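Long-range contacts in phosphoglycerol transferase (Streptococcus pyogenes, PDB 5U9Z), which transfers glycerol phosphate, probably onto the rhamnose polysaccharide of the streptococcal cell wall, through a metal site of the alkaline phosphatase superfamily, occupied here by manganese: residues A[39-44]-A[262-267]; A[45-50]-A[268-273]. All coordinates share one frame; numbering follows the deposited sequence.

Overall arrangement
Contact 1 (39-44 with 262-267) pairs the parallel neighbours 39-45 and 262-268 within the mixed central sheet, and contact 2 (45-50 with 268-273) joins the loops that leave the C-terminal ends of the same two strands. Along the chain the segments alternate: each strand runs directly into its loop, and in each contact 217 residues separate the two segments. The centres of contact 1 and contact 2 are about 16 Å apart. They meet where Ser45 N probably bonds to Tyr267 O, where Leu44 packs on Asp269, and where Phe266 packs on Ser45 and Leu48. The strand pair thus sets the spacing of the loops that bring Glu46, Asp269 and His270 to manganese, with Thr88 of helix 88-97 as a fourth protein ligand.

Contact 1: A[39-44]-A[262-267]; sequences TVIYLL and ITVVFY
Strands 39-44 and 262-267 run parallel, their axes inclined by 15° and 4.8 Å apart at the closest point, in the register Thr39-Ile262 through Leu44-Tyr267. Five backbone hydrogen bonds zigzag between them, from Thr263 N to Thr39 O (2.9 Å) through to a longer, more bent one from Tyr267 N to Leu43 O (3.3 Å). On one face, Ile41 CD1 touches the CG2 methyls of both Ile262 (3.9 Å) and Val264, while Leu43 CD2 meets the edge of the Phe266 ring, 3.6 Å from its CD2 and near the ring plane. The other face carries Tyr42 and Val265, which lie side by side with Tyr42 CE1 3.6 Å from Val265 CG2; the hydroxyl of Tyr42 is hydrogen-bonded to Thr314 OG1. At Tyr267, chi1 of 72° places CG between the backbone N and carbonyl carbon and swings the ring over the neighbouring strand, one face over Leu44 CA, a CH-pi contact of 4.2 Å to the centroid. Tyr267 OH then lies 3.3 Å from Leu44 CD1. Both faces are buried, strand 199-203 flanking and helix 313-320 packing on the Val40-Tyr42-Val265 side, so backbone bonds and apolar packing together fix this pair in the core of the sheet.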
ATOM      1  N   THR A  39       8.348  -1.077 -14.303  1.00 64.99           N
ATOM      2  CA  THR A  39       7.754   0.152 -13.798  1.00 65.16           C
ATOM      3  C   THR A  39       6.687  -0.230 -12.778  1.00 62.81           C
ATOM      4  O   THR A  39       5.773  -1.001 -13.091  1.00 61.78           O
ATOM      5  CB  THR A  39       7.163   0.977 -14.942  1.00 66.94           C
ATOM      6  OG1 THR A  39       8.223   1.604 -15.675  1.00 67.99           O
ATOM      7  CG2 THR A  39       6.222   2.045 -14.423  1.00 64.60           C
ATOM      8  N   VAL A  40       6.810   0.292 -11.561  1.00 60.08           N
ATOM      9  CA  VAL A  40       5.955  -0.096 -10.446  1.00 58.88           C
ATOM     10  C   VAL A  40       5.097   1.092 -10.036  1.00 56.19           C
ATOM     11  O   VAL A  40       5.590   2.219  -9.916  1.00 54.87           O
ATOM     12  CB  VAL A  40       6.791  -0.613  -9.261  1.00 58.66           C
ATOM     13  CG1 VAL A  40       5.906  -0.925  -8.068  1.00 57.26           C
ATOM     14  CG2 VAL A  40       7.572  -1.853  -9.678  1.00 57.65           C
ATOM     15  N   ILE A  41       3.811   0.832  -9.817  1.00 52.66           N
ATOM     16  CA  ILE A  41       2.842   1.849  -9.426  1.00 51.28           C
ATOM     17  C   ILE A  41       2.230   1.408  -8.101  1.00 49.77           C
ATOM     18  O   ILE A  41       1.485   0.420  -8.053  1.00 49.19           O
ATOM     19  CB  ILE A  41       1.759   2.045 -10.496  1.00 51.36           C
ATOM     20  CG1 ILE A  41       2.399   2.400 -11.844  1.00 53.63           C
ATOM     21  CG2 ILE A  41       0.778   3.134 -10.071  1.00 50.46           C
ATOM     22  CD1 ILE A  41       1.446   2.330 -13.010  1.00 52.46           C
ATOM     23  N   TYR A  42       2.552   2.122  -7.022  1.00 50.42           N
ATOM     24  CA  TYR A  42       1.875   1.938  -5.741  1.00 46.87           C
ATOM     25  C   TYR A  42       0.644   2.838  -5.732  1.00 46.31           C
ATOM     26  O   TYR A  42       0.762   4.067  -5.756  1.00 46.55           O
ATOM     27  CB  TYR A  42       2.804   2.250  -4.572  1.00 47.56           C
ATOM     28  CG  TYR A  42       3.740   1.117  -4.201  1.00 46.85           C
ATOM     29  CD1 TYR A  42       4.005   0.085  -5.093  1.00 48.07           C
ATOM     30  CD2 TYR A  42       4.351   1.074  -2.954  1.00 47.80           C
ATOM     31  CE1 TYR A  42       4.856  -0.948  -4.755  1.00 47.71           C
ATOM     32  CE2 TYR A  42       5.202   0.042  -2.609  1.00 47.61           C
ATOM     33  CZ  TYR A  42       5.451  -0.966  -3.516  1.00 47.61           C
ATOM     34  OH  TYR A  42       6.296  -1.998  -3.186  1.00 47.89           O
ATOM     35  N   LEU A  43      -0.534   2.223  -5.705  1.00 44.73           N
ATOM     36  CA  LEU A  43      -1.798   2.922  -5.924  1.00 45.07           C
ATOM     37  C   LEU A  43      -2.677   2.746  -4.688  1.00 44.48           C
ATOM     38  O   LEU A  43      -3.307   1.698  -4.504  1.00 42.93           O
ATOM     39  CB  LEU A  43      -2.475   2.393  -7.187  1.00 44.99           C
ATOM     40  CG  LEU A  43      -3.692   3.121  -7.755  1.00 45.61           C
ATOM     41  CD1 LEU A  43      -3.454   4.612  -7.888  1.00 46.25           C
ATOM     42  CD2 LEU A  43      -4.024   2.522  -9.115  1.00 52.36           C
ATOM     43  N   LEU A  44      -2.710   3.775  -3.843  1.00 42.84           N
ATOM     44  CA  LEU A  44      -3.550   3.793  -2.650  1.00 40.90           C
ATOM     45  C   LEU A  44      -4.925   4.310  -3.052  1.00 41.14           C
ATOM     46  O   LEU A  44      -5.089   5.501  -3.339  1.00 41.56           O
ATOM     47  CB  LEU A  44      -2.918   4.666  -1.566  1.00 41.69           C
ATOM     48  CG  LEU A  44      -3.507   4.626  -0.152  1.00 40.01           C
ATOM     49  CD1 LEU A  44      -2.530   5.263   0.831  1.00 41.19           C
ATOM     50  CD2 LEU A  44      -4.850   5.332  -0.068  1.00 39.90           C
ATOM     51  N   ILE A 262       4.975  -3.429 -16.555  1.00 63.92           N
ATOM     52  CA  ILE A 262       4.395  -2.552 -15.544  1.00 62.57           C
ATOM     53  C   ILE A 262       3.650  -3.412 -14.535  1.00 59.77           C
ATOM     54  O   ILE A 262       2.867  -4.290 -14.918  1.00 57.05           O
ATOM     55  CB  ILE A 262       3.450  -1.509 -16.172  1.00 64.83           C
ATOM     56  CG1 ILE A 262       4.222  -0.597 -17.131  1.00 64.45           C
ATOM     57  CG2 ILE A 262       2.779  -0.670 -15.087  1.00 64.04           C
ATOM     58  CD1 ILE A 262       3.334   0.221 -18.047  1.00 64.24           C
ATOM     59  N   THR A 263       3.887  -3.155 -13.249  1.00 58.53           N
ATOM     60  CA  THR A 263       3.203  -3.851 -12.169  1.00 58.35           C
ATOM     61  C   THR A 263       2.545  -2.832 -11.249  1.00 56.63           C
ATOM     62  O   THR A 263       3.153  -1.817 -10.897  1.00 55.02           O
ATOM     63  CB  THR A 263       4.169  -4.736 -11.367  1.00 58.72           C
ATOM     64  OG1 THR A 263       4.822  -5.657 -12.249  1.00 62.74           O
ATOM     65  CG2 THR A 263       3.418  -5.523 -10.302  1.00 56.01           C
ATOM     66  N   VAL A 264       1.301  -3.112 -10.863  1.00 53.52           N
ATOM     67  CA  VAL A 264       0.500  -2.216 -10.036  1.00 51.77           C
ATOM     68  C   VAL A 264       0.220  -2.902  -8.707  1.00 51.61           C
ATOM     69  O   VAL A 264      -0.208  -4.062  -8.677  1.00 50.34           O
ATOM     70  CB  VAL A 264      -0.817  -1.831 -10.735  1.00 49.89           C
ATOM     71  CG1 VAL A 264      -1.673  -0.949  -9.831  1.00 50.75           C
ATOM     72  CG2 VAL A 264      -0.530  -1.124 -12.050  1.00 51.59           C
ATOM     73  N   VAL A 265       0.462  -2.183  -7.613  1.00 50.31           N
ATOM     74  CA  VAL A 265       0.081  -2.613  -6.272  1.00 48.76           C
ATOM     75  C   VAL A 265      -1.106  -1.746  -5.869  1.00 47.34           C
ATOM     76  O   VAL A 265      -0.947  -0.567  -5.534  1.00 46.85           O
ATOM     77  CB  VAL A 265       1.237  -2.496  -5.271  1.00 49.79           C
ATOM     78  CG1 VAL A 265       0.762  -2.840  -3.865  1.00 48.11           C
ATOM     79  CG2 VAL A 265       2.385  -3.415  -5.674  1.00 49.64           C
ATOM     80  N   PHE A 266      -2.298  -2.334  -5.904  1.00 46.13           N
ATOM     81  CA  PHE A 266      -3.558  -1.642  -5.658  1.00 44.81           C
ATOM     82  C   PHE A 266      -4.130  -2.081  -4.316  1.00 45.21           C
ATOM     83  O   PHE A 266      -4.144  -3.276  -4.003  1.00 43.67           O
ATOM     84  CB  PHE A 266      -4.549  -1.960  -6.783  1.00 43.51           C
ATOM     85  CG  PHE A 266      -5.827  -1.163  -6.739  1.00 43.29           C
ATOM     86  CD1 PHE A 266      -6.914  -1.603  -6.002  1.00 43.22           C
ATOM     87  CD2 PHE A 266      -5.952   0.005  -7.472  1.00 43.04           C
ATOM     88  CE1 PHE A 266      -8.095  -0.877  -5.978  1.00 42.48           C
ATOM     89  CE2 PHE A 266      -7.129   0.735  -7.452  1.00 42.22           C
ATOM     90  CZ  PHE A 266      -8.201   0.292  -6.706  1.00 41.00           C
ATOM     91  N   TYR A 267      -4.609  -1.121  -3.529  1.00 43.25           N
ATOM     92  CA  TYR A 267      -5.116  -1.459  -2.205  1.00 43.46           C
ATOM     93  C   TYR A 267      -5.890  -0.285  -1.628  1.00 42.63           C
ATOM     94  O   TYR A 267      -5.569   0.879  -1.886  1.00 40.33           O
ATOM     95  CB  TYR A 267      -3.977  -1.846  -1.252  1.00 43.17           C
ATOM     96  CG  TYR A 267      -3.111  -0.680  -0.826  1.00 43.80           C
ATOM     97  CD1 TYR A 267      -2.126  -0.174  -1.665  1.00 44.21           C
ATOM     98  CD2 TYR A 267      -3.274  -0.088   0.421  1.00 42.60           C
ATOM     99  CE1 TYR A 267      -1.334   0.890  -1.279  1.00 43.37           C
ATOM    100  CE2 TYR A 267      -2.484   0.974   0.818  1.00 43.36           C
ATOM    101  CZ  TYR A 267      -1.515   1.459  -0.035  1.00 44.46           C
ATOM    102  OH  TYR A 267      -0.726   2.519   0.355  1.00 43.76           O
TER

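Contact 2: A[45-50]-A[268-273]; sequences SESLSD and GDHLPG. With MN (manganese (II) ion), chain C.
Glu46 and His270 meet Asp269 around one manganese ion, each presenting its flat group at a different angle. The Glu46 carboxylate is bidentate, with OE2 2.1 Å and OE1 2.3 Å from the metal, and its plane stands 80° from that of Asp269 and 52° from the His270 ring. Its chain is bent at chi2 (58°), which curls the carboxylate back toward 268-273. Asp269 divides its oxygens: OD2 binds manganese at 2.1 Å, while OD1 accepts a nearly straight bond from Ser47 N (2.9 Å), met almost along the C-O axis, and lies above one face of the His270 ring, offset toward its rim. His270 binds through NE2 at 2.3 Å; the other ring nitrogen, ND1, donates in the ring plane to Leu271 O, which, with the metal bond at NE2, holds the ring's rotation. Ser47 OG stands 3.4 Å from His270 CE1. Further along, the Leu271 CD1 methyl rests 3.4 Å from Ser49 OG. The type II turn from Ser45 to Leu48 brings Ser45 O and Leu48 O close to Gly268 CA. Thr88 and a water complete the coordination. An acidic residue after one strand and an Asp-His pair after its neighbour, gathered round a metal at the C-terminal edge of a central sheet, are characteristic of the alkaline phosphatase and sulfatase superfamily active site.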
ATOM      1  N   SER A  45      -5.913   3.416  -3.076  1.00 40.90           N
ATOM      2  CA  SER A  45      -7.287   3.777  -3.427  1.00 40.60           C
ATOM      3  C   SER A  45      -8.018   4.147  -2.141  1.00 39.81           C
ATOM      4  O   SER A  45      -8.441   3.274  -1.378  1.00 38.71           O
ATOM      5  CB  SER A  45      -7.972   2.629  -4.160  1.00 39.76           C
ATOM      6  OG  SER A  45      -9.249   3.015  -4.644  1.00 40.69           O
ATOM      7  N   GLU A  46      -8.174   5.448  -1.911  1.00 41.23           N
ATOM      8  CA  GLU A  46      -8.706   5.965  -0.654  1.00 39.22           C
ATOM      9  C   GLU A  46     -10.043   5.321  -0.308  1.00 38.91           C
ATOM     10  O   GLU A  46     -10.987   5.350  -1.104  1.00 39.03           O
ATOM     11  CB  GLU A  46      -8.853   7.488  -0.754  1.00 40.05           C
ATOM     12  CG  GLU A  46      -9.589   8.150   0.407  1.00 39.39           C
ATOM     13  CD  GLU A  46      -8.931   7.886   1.741  1.00 39.12           C
ATOM     14  OE1 GLU A  46      -9.578   7.277   2.618  1.00 39.02           O
ATOM     15  OE2 GLU A  46      -7.760   8.279   1.906  1.00 41.35           O
ATOM     16  N   SER A  47     -10.105   4.722   0.884  1.00 38.02           N
ATOM     17  CA  SER A  47     -11.339   4.215   1.487  1.00 38.10           C
ATOM     18  C   SER A  47     -11.998   3.095   0.680  1.00 39.13           C
ATOM     19  O   SER A  47     -13.196   2.844   0.843  1.00 39.08           O
ATOM     20  CB  SER A  47     -12.348   5.349   1.710  1.00 38.50           C
ATOM     21  OG  SER A  47     -11.857   6.305   2.638  1.00 38.38           O
ATOM     22  N   LEU A  48     -11.252   2.388  -0.169  1.00 38.84           N
ATOM     23  CA  LEU A  48     -11.828   1.347  -1.017  1.00 40.68           C
ATOM     24  C   LEU A  48     -11.875   0.026  -0.256  1.00 40.94           C
ATOM     25  O   LEU A  48     -10.837  -0.480   0.184  1.00 39.80           O
ATOM     26  CB  LEU A  48     -11.030   1.184  -2.311  1.00 40.26           C
ATOM     27  CG  LEU A  48     -11.606   0.160  -3.299  1.00 43.19           C
ATOM     28  CD1 LEU A  48     -11.523   0.662  -4.729  1.00 43.14           C
ATOM     29  CD2 LEU A  48     -10.893  -1.181  -3.173  1.00 43.64           C
ATOM     30  N   SER A  49     -13.075  -0.538  -0.119  1.00 42.17           N
ATOM     31  CA  SER A  49     -13.252  -1.812   0.567  1.00 41.72           C
ATOM     32  C   SER A  49     -14.630  -2.363   0.226  1.00 42.92           C
ATOM     33  O   SER A  49     -15.634  -1.662   0.385  1.00 42.73           O
ATOM     34  CB  SER A  49     -13.091  -1.636   2.079  1.00 39.84           C
ATOM     35  OG  SER A  49     -12.950  -2.885   2.733  1.00 42.17           O
ATOM     36  N   ASP A  50     -14.675  -3.607  -0.233  1.00 45.83           N
ATOM     37  CA  ASP A  50     -15.918  -4.195  -0.723  1.00 46.78           C
ATOM     38  C   ASP A  50     -16.955  -4.273   0.394  1.00 46.28           C
ATOM     39  O   ASP A  50     -16.744  -5.012   1.370  1.00 45.19           O
ATOM     40  CB  ASP A  50     -15.658  -5.588  -1.291  1.00 48.66           C
ATOM     41  CG  ASP A  50     -16.835  -6.126  -2.095  1.00 55.05           C
ATOM     42  OD1 ASP A  50     -17.991  -5.765  -1.786  1.00 54.08           O
ATOM     43  OD2 ASP A  50     -16.601  -6.908  -3.043  1.00 58.68           O
ATOM     44  N   GLY A 268      -6.910  -0.609  -0.836  1.00 41.84           N
ATOM     45  CA  GLY A 268      -7.583   0.385  -0.021  1.00 40.35           C
ATOM     46  C   GLY A 268      -6.861   0.539   1.307  1.00 38.68           C
ATOM     47  O   GLY A 268      -6.441  -0.441   1.919  1.00 38.81           O
ATOM     48  N   ASP A 269      -6.700   1.791   1.738  1.00 38.82           N
ATOM     49  CA  ASP A 269      -5.957   2.024   2.972  1.00 38.13           C
ATOM     50  C   ASP A 269      -6.778   1.646   4.202  1.00 37.34           C
ATOM     51  O   ASP A 269      -6.212   1.180   5.199  1.00 36.51           O
ATOM     52  CB  ASP A 269      -5.487   3.480   3.045  1.00 38.37           C
ATOM     53  CG  ASP A 269      -6.619   4.476   2.950  1.00 38.16           C
ATOM     54  OD1 ASP A 269      -7.693   4.118   2.426  1.00 37.18           O
ATOM     55  OD2 ASP A 269      -6.429   5.627   3.404  1.00 36.78           O
ATOM     56  N   HIS A 270      -8.100   1.797   4.142  1.00 35.70           N
ATOM     57  CA  HIS A 270      -8.965   1.503   5.279  1.00 36.90           C
ATOM     58  C   HIS A 270     -10.413   1.545   4.818  1.00 35.47           C
ATOM     59  O   HIS A 270     -10.733   2.128   3.780  1.00 36.17           O
ATOM     60  CB  HIS A 270      -8.750   2.508   6.416  1.00 35.78           C
ATOM     61  CG  HIS A 270      -8.887   3.932   5.981  1.00 36.53           C
ATOM     62  ND1 HIS A 270     -10.103   4.507   5.684  1.00 36.41           N
ATOM     63  CD2 HIS A 270      -7.955   4.892   5.771  1.00 36.71           C
ATOM     64  CE1 HIS A 270      -9.916   5.762   5.314  1.00 36.69           C
ATOM     65  NE2 HIS A 270      -8.622   6.019   5.355  1.00 35.95           N
ATOM     66  N   LEU A 271     -11.290   0.940   5.616  1.00 35.01           N
ATOM     67  CA  LEU A 271     -12.714   1.055   5.350  1.00 37.67           C
ATOM     68  C   LEU A 271     -13.170   2.506   5.513  1.00 37.23           C
ATOM     69  O   LEU A 271     -12.593   3.261   6.301  1.00 37.40           O
ATOM     70  CB  LEU A 271     -13.515   0.165   6.297  1.00 38.90           C
ATOM     71  CG  LEU A 271     -13.747  -1.279   5.856  1.00 39.48           C
ATOM     72  CD1 LEU A 271     -12.471  -2.101   5.966  1.00 39.92           C
ATOM     73  CD2 LEU A 271     -14.864  -1.898   6.678  1.00 41.35           C
ATOM     74  N   PRO A 272     -14.207   2.920   4.789  1.00 36.90           N
ATOM     75  CA  PRO A 272     -14.812   4.226   5.071  1.00 39.58           C
ATOM     76  C   PRO A 272     -15.457   4.226   6.447  1.00 40.82           C
ATOM     77  O   PRO A 272     -15.920   3.195   6.940  1.00 40.33           O
ATOM     78  CB  PRO A 272     -15.856   4.385   3.961  1.00 40.26           C
ATOM     79  CG  PRO A 272     -16.231   2.976   3.621  1.00 40.70           C
ATOM     80  CD  PRO A 272     -14.962   2.180   3.760  1.00 39.82           C
ATOM     81  N   GLY A 273     -15.483   5.401   7.069  1.00 40.37           N
ATOM     82  CA  GLY A 273     -15.985   5.523   8.425  1.00 42.52           C
ATOM     83  C   GLY A 273     -17.486   5.713   8.514  1.00 44.32           C
ATOM     84  O   GLY A 273     -17.981   6.328   9.461  1.00 46.64           O
TER
HETATM   85 MN    MN C 901      -7.609   7.319   3.787  1.00 37.30          MN
HETATM   86  O   HOH W   1      -8.277   9.233   4.856  1.00 39.24           O